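Local coordinates for DUF5625 domain-containing protein (Sulfurospirillum deleyianum, PDB 3NKG) that is of unknown function but folds as a beta-rich domain, probably a beta sandwich related to the galactose-binding-domain-like families, at residues H33-F38 against T166-K171; H105-D110 against K142-F147. All blocks are in the same frame, centred on the assembly; numbering follows the deposited sequence. Where two conformers were deposited one is given.

Contact 1. Residues H33-F38 against T166-K171; sequences HLILQF and TIYINK
H33 and I35 face Y168 and T166 as antiparallel hydrogen-bonded pairs, with L34–I167 as the non-hydrogen-bonded pair between them; they join the two inner strands of one four-stranded sheet of what is probably a beta sandwich. Each hydrogen-bonded pair closes two backbone bonds, among them H33 N to Y168 O at 2.8 Å and T166 N to I35 O at 2.9 Å. On the face carrying H33 and I35, CG of Y168 sits between its backbone N and carbonyl carbon (chi1 72°), and the ring leans toward strand 30-38. H33 CB lies over that ring's face, 4.0 Å from the centroid, and I35 CD1 meets Y168 CE2 at 3.7 Å. The imidazole and phenol rings meet obliquely, planes 59° apart, and Y168 CE1 lies in plane at the imidazole edge. N170 CB covers one imidazole face, offset toward the rim. Farther along, T166 OG1 donates to Q37 OE1 at 2.9 Å from above the amide plane. The opposite face of the sheet holds L34 CD2 against I167 CG1, 3.6 Å apart. In the second shell, T137 bonds H33 ND1, S31 bonds N170 ND2, and S8 bonds T166 OG1. At the imidazole edge, in plane, a water 3.3 Å from H33 NE2 also accepts a hydrogen bond from K171 N at 3.2 Å.

Contact 2. Residues H105-D110 against K142-F147; sequences HQINQD and KGKYIF
Q106 and Y145 bring two flat groups side by side, pointing the same way, with the amide and phenol planes only 19° apart. Q106 CB approaches CE2 of the Y145 ring at 3.8 Å, and farther out Q106 NE2 comes 3.6 Å from Y145 OH. CG of Q106 stands anti to the backbone N (chi1 173°), and the chain runs on extended beside the phenol. The tyrosine hydroxyl is hydrogen-bonded to the backbone O of D141. On the other face of the sheet, the H105 imidazole has a water in plane at its edge, 3.0 Å from ND1; the same water donates to I146 O, tying the ring to the partner strand.

The backbones form an antiparallel ladder. H105 and I146 exchange two hydrogen bonds, the shorter from I146 N to H105 O at 2.7 Å, and Q106–Y145 follows as a non-hydrogen-bonded pair. One step on, I107 N donates to K144 O at 2.9 Å, from above the carbonyl plane. A second water then bridges the strands where they part, donating to I107 O at 2.7 Å and accepting from K144 N at 3.0 Å. I107 CD1 touches I146 CD1 at 3.8 Å, and the I107 side chain also crosses the carbon stem of K144 obliquely.

The pair lies at the surface end of a four-stranded antiparallel sheet: strand 113-123 flanks strand 98-107, strand 18-26 flanks strand 143-151, and Y145 touches I26 and I116 of these outer strands and I104 of strand 98-107.

In the fold
Contacts 1 and 2 join the central strands of two different four-stranded antiparallel sheets, each with the strand order 1-4-2-3, and their centres lie about 19 Å apart. Strands 143-151 and 163-169 are consecutive in the chain, and contact 2 is nested in the loop that contact 1 closes. The two contacts touch where I167 CD1 of contact 1 packs on F147 CE2 of contact 2 at 3.9 Å, consistent with the interior of a beta sandwich. Contact 1 is buried, its centre about 8 Å from that of the chain; contact 2 lies about 22 Å out. A bound acetic acid, probably from crystallisation, sits about 4 Å from the I167 side chain.

Contact 1. Residues H33-F38 against T166-K171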
ATOM      1  N   HIS A  33      -6.490   7.236  -4.903  1.00 23.88           N
ATOM      2  CA  HIS A  33      -5.687   6.632  -3.863  1.00 23.23           C
ATOM      3  C   HIS A  33      -4.817   5.531  -4.443  1.00 24.31           C
ATOM      4  O   HIS A  33      -5.286   4.730  -5.263  1.00 25.27           O
ATOM      5  CB  HIS A  33      -6.588   6.012  -2.792  1.00 27.45           C
ATOM      6  CG  HIS A  33      -7.459   7.000  -2.095  1.00 32.26           C
ATOM      7  ND1 HIS A  33      -6.975   8.193  -1.598  1.00 35.57           N
ATOM      8  CD2 HIS A  33      -8.783   6.977  -1.812  1.00 27.13           C
ATOM      9  CE1 HIS A  33      -7.967   8.866  -1.039  1.00 36.39           C
ATOM     10  NE2 HIS A  33      -9.076   8.152  -1.162  1.00 37.50           N
ATOM     11  N   LEU A  34      -3.567   5.484  -3.977  1.00 25.59           N
ATOM     12  CA  LEU A  34      -2.642   4.395  -4.266  1.00 23.91           C
ATOM     13  C   LEU A  34      -2.403   3.658  -2.956  1.00 25.82           C
ATOM     14  O   LEU A  34      -2.018   4.274  -1.970  1.00 20.51           O
ATOM     15  CB  LEU A  34      -1.305   4.935  -4.763  1.00 23.98           C
ATOM     16  CG  LEU A  34      -1.318   5.914  -5.930  1.00 27.71           C
ATOM     17  CD1 LEU A  34       0.087   6.066  -6.468  1.00 27.20           C
ATOM     18  CD2 LEU A  34      -2.243   5.423  -7.024  1.00 28.87           C
ATOM     19  N   ILE A  35      -2.640   2.347  -2.936  1.00 23.95           N
ATOM     20  CA  ILE A  35      -2.566   1.606  -1.673  1.00 23.34           C
ATOM     21  C   ILE A  35      -2.001   0.225  -1.905  1.00 19.26           C
ATOM     22  O   ILE A  35      -1.917  -0.244  -3.048  1.00 22.70           O
ATOM     23  CB  ILE A  35      -3.971   1.417  -1.032  1.00 20.32           C
ATOM     24  CG1 ILE A  35      -4.769   0.381  -1.813  1.00 27.20           C
ATOM     25  CG2 ILE A  35      -4.752   2.763  -0.949  1.00 20.88           C
ATOM     26  CD1 ILE A  35      -6.174   0.153  -1.301  1.00 29.00           C
ATOM     27  N   LEU A  36      -1.617  -0.436  -0.820  1.00 20.52           N
ATOM     28  CA  LEU A  36      -1.289  -1.844  -0.896  1.00 18.48           C
ATOM     29  C   LEU A  36      -2.363  -2.609  -0.155  1.00 20.96           C
ATOM     30  O   LEU A  36      -2.742  -2.229   0.969  1.00 25.89           O
ATOM     31  CB  LEU A  36       0.076  -2.117  -0.229  1.00 19.09           C
ATOM     32  CG  LEU A  36       1.254  -1.351  -0.812  1.00 26.38           C
ATOM     33  CD1 LEU A  36       2.487  -1.642   0.011  1.00 26.94           C
ATOM     34  CD2 LEU A  36       1.458  -1.723  -2.258  1.00 25.32           C
ATOM     35  N   GLN A  37      -2.828  -3.706  -0.750  1.00 20.51           N
ATOM     36  CA  GLN A  37      -3.809  -4.587  -0.121  1.00 28.60           C
ATOM     37  C   GLN A  37      -3.205  -5.959   0.107  1.00 29.35           C
ATOM     38  O   GLN A  37      -2.721  -6.594  -0.847  1.00 24.41           O
ATOM     39  CB  GLN A  37      -5.040  -4.752  -1.011  1.00 28.89           C
ATOM     40  CG  GLN A  37      -5.776  -3.460  -1.317  1.00 32.50           C
ATOM     41  CD  GLN A  37      -7.026  -3.703  -2.148  1.00 39.05           C
ATOM     42  OE1 GLN A  37      -6.948  -4.038  -3.333  1.00 36.98           O
ATOM     43  NE2 GLN A  37      -8.184  -3.555  -1.522  1.00 43.79           N
ATOM     44  N   PHE A  38      -3.251  -6.407   1.364  1.00 22.34           N
ATOM     45  CA  PHE A  38      -2.666  -7.685   1.787  1.00 22.13           C
ATOM     46  C   PHE A  38      -3.726  -8.774   1.920  1.00 26.51           C
ATOM     47  O   PHE A  38      -4.735  -8.582   2.602  1.00 28.04           O
ATOM     48  CB  PHE A  38      -1.993  -7.508   3.149  1.00 22.75           C
ATOM     49  CG  PHE A  38      -0.832  -6.580   3.118  1.00 24.47           C
ATOM     50  CD1 PHE A  38      -1.025  -5.212   2.891  1.00 23.96           C
ATOM     51  CD2 PHE A  38       0.463  -7.076   3.236  1.00 26.12           C
ATOM     52  CE1 PHE A  38       0.051  -4.368   2.843  1.00 24.97           C
ATOM     53  CE2 PHE A  38       1.534  -6.247   3.194  1.00 22.01           C
ATOM     54  CZ  PHE A  38       1.351  -4.891   2.998  1.00 19.51           C
ATOM     55  N   THR A 166      -2.828  -1.156  -5.595  1.00 23.70           N
ATOM     56  CA  THR A 166      -4.164  -0.814  -6.086  1.00 21.66           C
ATOM     57  C   THR A 166      -4.392   0.694  -6.267  1.00 23.24           C
ATOM     58  O   THR A 166      -4.013   1.497  -5.411  1.00 24.79           O
ATOM     59  CB  THR A 166      -5.234  -1.425  -5.183  1.00 27.29           C
ATOM     60  OG1 THR A 166      -5.201  -2.841  -5.335  1.00 31.33           O
ATOM     61  CG2 THR A 166      -6.628  -0.933  -5.560  1.00 27.96           C
ATOM     62  N   ILE A 167      -4.996   1.060  -7.398  1.00 24.55           N
ATOM     63  CA  ILE A 167      -5.397   2.445  -7.667  1.00 26.59           C
ATOM     64  C   ILE A 167      -6.909   2.508  -7.683  1.00 30.07           C
ATOM     65  O   ILE A 167      -7.570   1.797  -8.462  1.00 28.92           O
ATOM     66  CB  ILE A 167      -4.861   2.929  -9.035  1.00 27.04           C
ATOM     67  CG1 ILE A 167      -3.361   2.687  -9.132  1.00 34.07           C
ATOM     68  CG2 ILE A 167      -5.157   4.434  -9.274  1.00 29.18           C
ATOM     69  CD1 ILE A 167      -2.861   2.506 -10.535  1.00 41.66           C
ATOM     70  N   TYR A 168      -7.483   3.327  -6.815  1.00 29.38           N
ATOM     71  CA  TYR A 168      -8.922   3.544  -6.908  1.00 27.83           C
ATOM     72  C   TYR A 168      -9.300   5.012  -6.686  1.00 29.09           C
ATOM     73  O   TYR A 168      -8.563   5.782  -6.059  1.00 28.19           O
ATOM     74  CB  TYR A 168      -9.703   2.587  -5.989  1.00 37.28           C
ATOM     75  CG  TYR A 168      -9.593   2.907  -4.515  1.00 35.30           C
ATOM     76  CD1 TYR A 168     -10.634   3.529  -3.845  1.00 38.30           C
ATOM     77  CD2 TYR A 168      -8.454   2.584  -3.795  1.00 35.95           C
ATOM     78  CE1 TYR A 168     -10.541   3.831  -2.483  1.00 39.10           C
ATOM     79  CE2 TYR A 168      -8.349   2.890  -2.442  1.00 41.13           C
ATOM     80  CZ  TYR A 168      -9.399   3.508  -1.792  1.00 42.59           C
ATOM     81  OH  TYR A 168      -9.301   3.815  -0.445  1.00 47.80           O
ATOM     82  N   ILE A 169     -10.454   5.402  -7.214  1.00 29.63           N
ATOM     83  CA  ILE A 169     -10.812   6.809  -7.251  1.00 29.51           C
ATOM     84  C   ILE A 169     -11.120   7.276  -5.838  1.00 31.41           C
ATOM     85  O   ILE A 169     -11.678   6.520  -5.049  1.00 31.40           O
ATOM     86  CB  ILE A 169     -12.009   7.057  -8.201  1.00 30.32           C
ATOM     87  CG1 ILE A 169     -12.006   8.502  -8.707  1.00 31.42           C
ATOM     88  CG2 ILE A 169     -13.315   6.689  -7.518  1.00 35.21           C
ATOM     89  CD1 ILE A 169     -13.044   8.786  -9.767  1.00 32.75           C
ATOM     90  N   ASN A 170     -10.703   8.495  -5.503  1.00 29.40           N
ATOM     91  CA  ASN A 170     -10.995   9.079  -4.197  1.00 31.06           C
ATOM     92  C   ASN A 170     -12.392   9.720  -4.189  1.00 40.04           C
ATOM     93  O   ASN A 170     -12.591  10.771  -4.779  1.00 35.08           O
ATOM     94  CB  ASN A 170      -9.933  10.122  -3.866  1.00 34.89           C
ATOM     95  CG  ASN A 170     -10.297  10.978  -2.660  1.00 39.55           C
ATOM     96  OD1 ASN A 170     -11.054  10.557  -1.779  1.00 34.09           O
ATOM     97  ND2 ASN A 170      -9.740  12.192  -2.613  1.00 33.95           N
ATOM     98  N   LYS A 171     -13.361   9.095  -3.520  1.00 51.59           N
ATOM     99  CA  LYS A 171     -14.741   9.609  -3.527  1.00 62.49           C
ATOM    100  C   LYS A 171     -15.049  10.715  -2.499  1.00 74.73           C
ATOM    101  O   LYS A 171     -16.213  10.992  -2.228  1.00 79.02           O
ATOM    102  CB  LYS A 171     -15.765   8.476  -3.363  1.00 59.22           C
ATOM    103  CG  LYS A 171     -15.870   7.509  -4.532  1.00 67.66           C
ATOM    104  CD  LYS A 171     -16.396   8.166  -5.814  1.00 74.39           C
ATOM    105  CE  LYS A 171     -17.136   7.144  -6.697  1.00 72.39           C
ATOM    106  NZ  LYS A 171     -17.069   7.454  -8.157  1.00 69.70           N
TER
HETATM  107  O   HOH W   1     -12.230   7.295  -1.192  1.00 45.36           O

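Contact 2. Residues H105-D110 against K142-F147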
ATOM      1  N   HIS A 105       4.907   7.414 -15.988  1.00 28.52           N
ATOM      2  CA  HIS A 105       4.966   8.099 -17.283  1.00 26.17           C
ATOM      3  C   HIS A 105       3.583   8.292 -17.890  1.00 29.27           C
ATOM      4  O   HIS A 105       2.743   7.392 -17.854  1.00 23.08           O
ATOM      5  CB  HIS A 105       5.797   7.313 -18.278  1.00 32.30           C
ATOM      6  CG  HIS A 105       7.263   7.334 -17.984  1.00 29.87           C
ATOM      7  ND1 HIS A 105       7.833   6.535 -17.016  1.00 29.89           N
ATOM      8  CD2 HIS A 105       8.269   8.046 -18.534  1.00 29.42           C
ATOM      9  CE1 HIS A 105       9.135   6.759 -16.985  1.00 36.58           C
ATOM     10  NE2 HIS A 105       9.427   7.673 -17.898  1.00 31.78           N
ATOM     11  N   GLN A 106       3.349   9.467 -18.469  1.00 27.93           N
ATOM     12  CA  GLN A 106       2.119   9.656 -19.235  1.00 23.68           C
ATOM     13  C   GLN A 106       2.435   9.295 -20.675  1.00 24.44           C
ATOM     14  O   GLN A 106       3.499   9.638 -21.182  1.00 29.07           O
ATOM     15  CB  GLN A 106       1.618  11.094 -19.119  1.00 20.85           C
ATOM     16  CG  GLN A 106       0.435  11.447 -20.022  1.00 25.25           C
ATOM     17  CD  GLN A 106      -0.297  12.716 -19.562  1.00 35.64           C
ATOM     18  OE1 GLN A 106       0.324  13.697 -19.141  1.00 39.42           O
ATOM     19  NE2 GLN A 106      -1.622  12.691 -19.644  1.00 38.26           N
ATOM     20  N   ILE A 107       1.519   8.590 -21.328  1.00 26.15           N
ATOM     21  CA  ILE A 107       1.660   8.304 -22.750  1.00 23.30           C
ATOM     22  C   ILE A 107       1.086   9.481 -23.553  1.00 22.97           C
ATOM     23  O   ILE A 107      -0.091   9.794 -23.422  1.00 24.42           O
ATOM     24  CB  ILE A 107       0.914   7.027 -23.117  1.00 23.11           C
ATOM     25  CG1 ILE A 107       1.408   5.865 -22.233  1.00 25.77           C
ATOM     26  CG2 ILE A 107       1.104   6.732 -24.607  1.00 29.77           C
ATOM     27  CD1 ILE A 107       0.877   4.519 -22.655  1.00 33.90           C
ATOM     28  N   ASN A 108       1.911  10.140 -24.363  1.00 23.38           N
ATOM     29  CA  ASN A 108       1.452  11.305 -25.122  1.00 26.26           C
ATOM     30  C   ASN A 108       0.669  10.911 -26.369  1.00 29.28           C
ATOM     31  O   ASN A 108       0.639   9.744 -26.777  1.00 24.64           O
ATOM     32  CB  ASN A 108       2.619  12.238 -25.532  1.00 17.11           C
ATOM     33  CG  ASN A 108       3.330  12.869 -24.332  1.00 26.82           C
ATOM     34  OD1 ASN A 108       2.691  13.372 -23.403  1.00 29.13           O
ATOM     35  ND2 ASN A 108       4.662  12.879 -24.374  1.00 25.56           N
ATOM     36  N   GLN A 109       0.040  11.911 -26.968  1.00 25.77           N
ATOM     37  CA  GLN A 109      -0.721  11.715 -28.187  1.00 27.17           C
ATOM     38  C   GLN A 109       0.123  11.020 -29.262  1.00 33.41           C
ATOM     39  O   GLN A 109      -0.342  10.117 -29.947  1.00 30.41           O
ATOM     40  CB  GLN A 109      -1.193  13.075 -28.674  1.00 32.13           C
ATOM     41  CG  GLN A 109      -2.150  13.035 -29.848  1.00 35.18           C
ATOM     42  CD  GLN A 109      -2.543  14.438 -30.293  1.00 36.92           C
ATOM     43  OE1 GLN A 109      -1.703  15.213 -30.761  1.00 37.83           O
ATOM     44  NE2 GLN A 109      -3.825  14.777 -30.131  1.00 34.15           N
ATOM     45  N   ASP A 110       1.371  11.442 -29.417  1.00 34.20           N
ATOM     46  CA  ASP A 110       2.225  10.837 -30.428  1.00 29.91           C
ATOM     47  C   ASP A 110       2.915   9.594 -29.891  1.00 39.69           C
ATOM     48  O   ASP A 110       3.893   9.120 -30.468  1.00 34.16           O
ATOM     49  CB  ASP A 110       3.286  11.819 -30.866  1.00 30.32           C
ATOM     50  CG  ASP A 110       4.184  12.245 -29.726  1.00 34.52           C
ATOM     51  OD1 ASP A 110       4.128  11.614 -28.639  1.00 32.69           O
ATOM     52  OD2 ASP A 110       4.940  13.216 -29.934  1.00 31.51           O
ATOM     53  N   LYS A 142      -7.563  12.414 -17.035  0.51 31.08           N
ATOM     54  CA  LYS A 142      -7.984  11.381 -17.965  0.51 34.20           C
ATOM     55  C   LYS A 142      -6.867  11.148 -18.961  0.51 32.79           C
ATOM     56  O   LYS A 142      -6.301  12.090 -19.495  0.51 34.01           O
ATOM     57  CB  LYS A 142      -9.245  11.820 -18.717  0.51 36.31           C
ATOM     58  CG  LYS A 142     -10.324  12.402 -17.829  0.51 39.97           C
ATOM     59  CD  LYS A 142     -11.640  12.555 -18.574  0.51 47.35           C
ATOM     60  CE  LYS A 142     -12.787  12.841 -17.610  0.51 54.98           C
ATOM     61  NZ  LYS A 142     -14.121  12.527 -18.213  0.51 61.99           N
ATOM     62  N   GLY A 143      -6.540   9.889 -19.205  1.00 33.60           N
ATOM     63  CA  GLY A 143      -5.478   9.566 -20.122  1.00 32.01           C
ATOM     64  C   GLY A 143      -4.884   8.207 -19.854  1.00 31.21           C
ATOM     65  O   GLY A 143      -5.445   7.409 -19.112  1.00 30.54           O
ATOM     66  N   LYS A 144      -3.723   7.961 -20.458  1.00 32.00           N
ATOM     67  CA  LYS A 144      -3.035   6.689 -20.356  1.00 27.70           C
ATOM     68  C   LYS A 144      -1.686   6.901 -19.697  1.00 24.21           C
ATOM     69  O   LYS A 144      -1.001   7.882 -19.992  1.00 23.81           O
ATOM     70  CB  LYS A 144      -2.823   6.090 -21.747  1.00 39.58           C
ATOM     71  CG  LYS A 144      -3.182   4.609 -21.846  1.00 59.13           C
ATOM     72  CD  LYS A 144      -4.231   4.334 -22.935  1.00 65.98           C
ATOM     73  CE  LYS A 144      -3.645   4.420 -24.348  1.00 70.51           C
ATOM     74  NZ  LYS A 144      -4.670   4.140 -25.412  1.00 70.56           N
ATOM     75  N   TYR A 145      -1.304   5.965 -18.826  1.00 23.54           N
ATOM     76  CA  TYR A 145      -0.074   6.078 -18.041  1.00 24.96           C
ATOM     77  C   TYR A 145       0.658   4.736 -17.943  1.00 28.83           C
ATOM     78  O   TYR A 145       0.040   3.668 -18.044  1.00 35.91           O
ATOM     79  CB  TYR A 145      -0.403   6.568 -16.614  1.00 21.49           C
ATOM     80  CG  TYR A 145      -1.114   7.899 -16.585  1.00 26.27           C
ATOM     81  CD1 TYR A 145      -2.510   7.969 -16.672  1.00 24.71           C
ATOM     82  CD2 TYR A 145      -0.395   9.089 -16.483  1.00 23.95           C
ATOM     83  CE1 TYR A 145      -3.164   9.182 -16.640  1.00 25.47           C
ATOM     84  CE2 TYR A 145      -1.039  10.311 -16.460  1.00 27.51           C
ATOM     85  CZ  TYR A 145      -2.426  10.352 -16.540  1.00 28.26           C
ATOM     86  OH  TYR A 145      -3.073  11.562 -16.542  1.00 31.11           O
ATOM     87  N   ILE A 146       1.970   4.795 -17.753  1.00 25.84           N
ATOM     88  CA  ILE A 146       2.728   3.621 -17.347  1.00 23.52           C
ATOM     89  C   ILE A 146       3.114   3.769 -15.879  1.00 28.08           C
ATOM     90  O   ILE A 146       3.819   4.714 -15.498  1.00 26.36           O
ATOM     91  CB  ILE A 146       3.996   3.454 -18.184  1.00 26.09           C
ATOM     92  CG1 ILE A 146       3.623   3.371 -19.681  1.00 28.51           C
ATOM     93  CG2 ILE A 146       4.807   2.238 -17.714  1.00 25.65           C
ATOM     94  CD1 ILE A 146       2.548   2.381 -19.954  1.00 31.43           C
ATOM     95  N   PHE A 147       2.649   2.833 -15.055  1.00 20.51           N
ATOM     96  CA  PHE A 147       3.053   2.783 -13.666  1.00 23.50           C
ATOM     97  C   PHE A 147       4.128   1.725 -13.495  1.00 23.18           C
ATOM     98  O   PHE A 147       3.965   0.581 -13.893  1.00 26.03           O
ATOM     99  CB  PHE A 147       1.859   2.426 -12.797  1.00 24.80           C
ATOM    100  CG  PHE A 147       0.979   3.590 -12.443  1.00 28.33           C
ATOM    101  CD1 PHE A 147       0.215   4.229 -13.416  1.00 29.82           C
ATOM    102  CD2 PHE A 147       0.901   4.039 -11.124  1.00 26.91           C
ATOM    103  CE1 PHE A 147      -0.609   5.309 -13.088  1.00 29.09           C
ATOM    104  CE2 PHE A 147       0.088   5.102 -10.782  1.00 30.78           C
ATOM    105  CZ  PHE A 147      -0.678   5.743 -11.766  1.00 30.16           C
TER
HETATM  106  O   HOH W   2       6.691   4.274 -15.433  1.00 24.57           O
HETATM  107  O   HOH W   3      -2.215  10.217 -21.847  1.00 32.78           O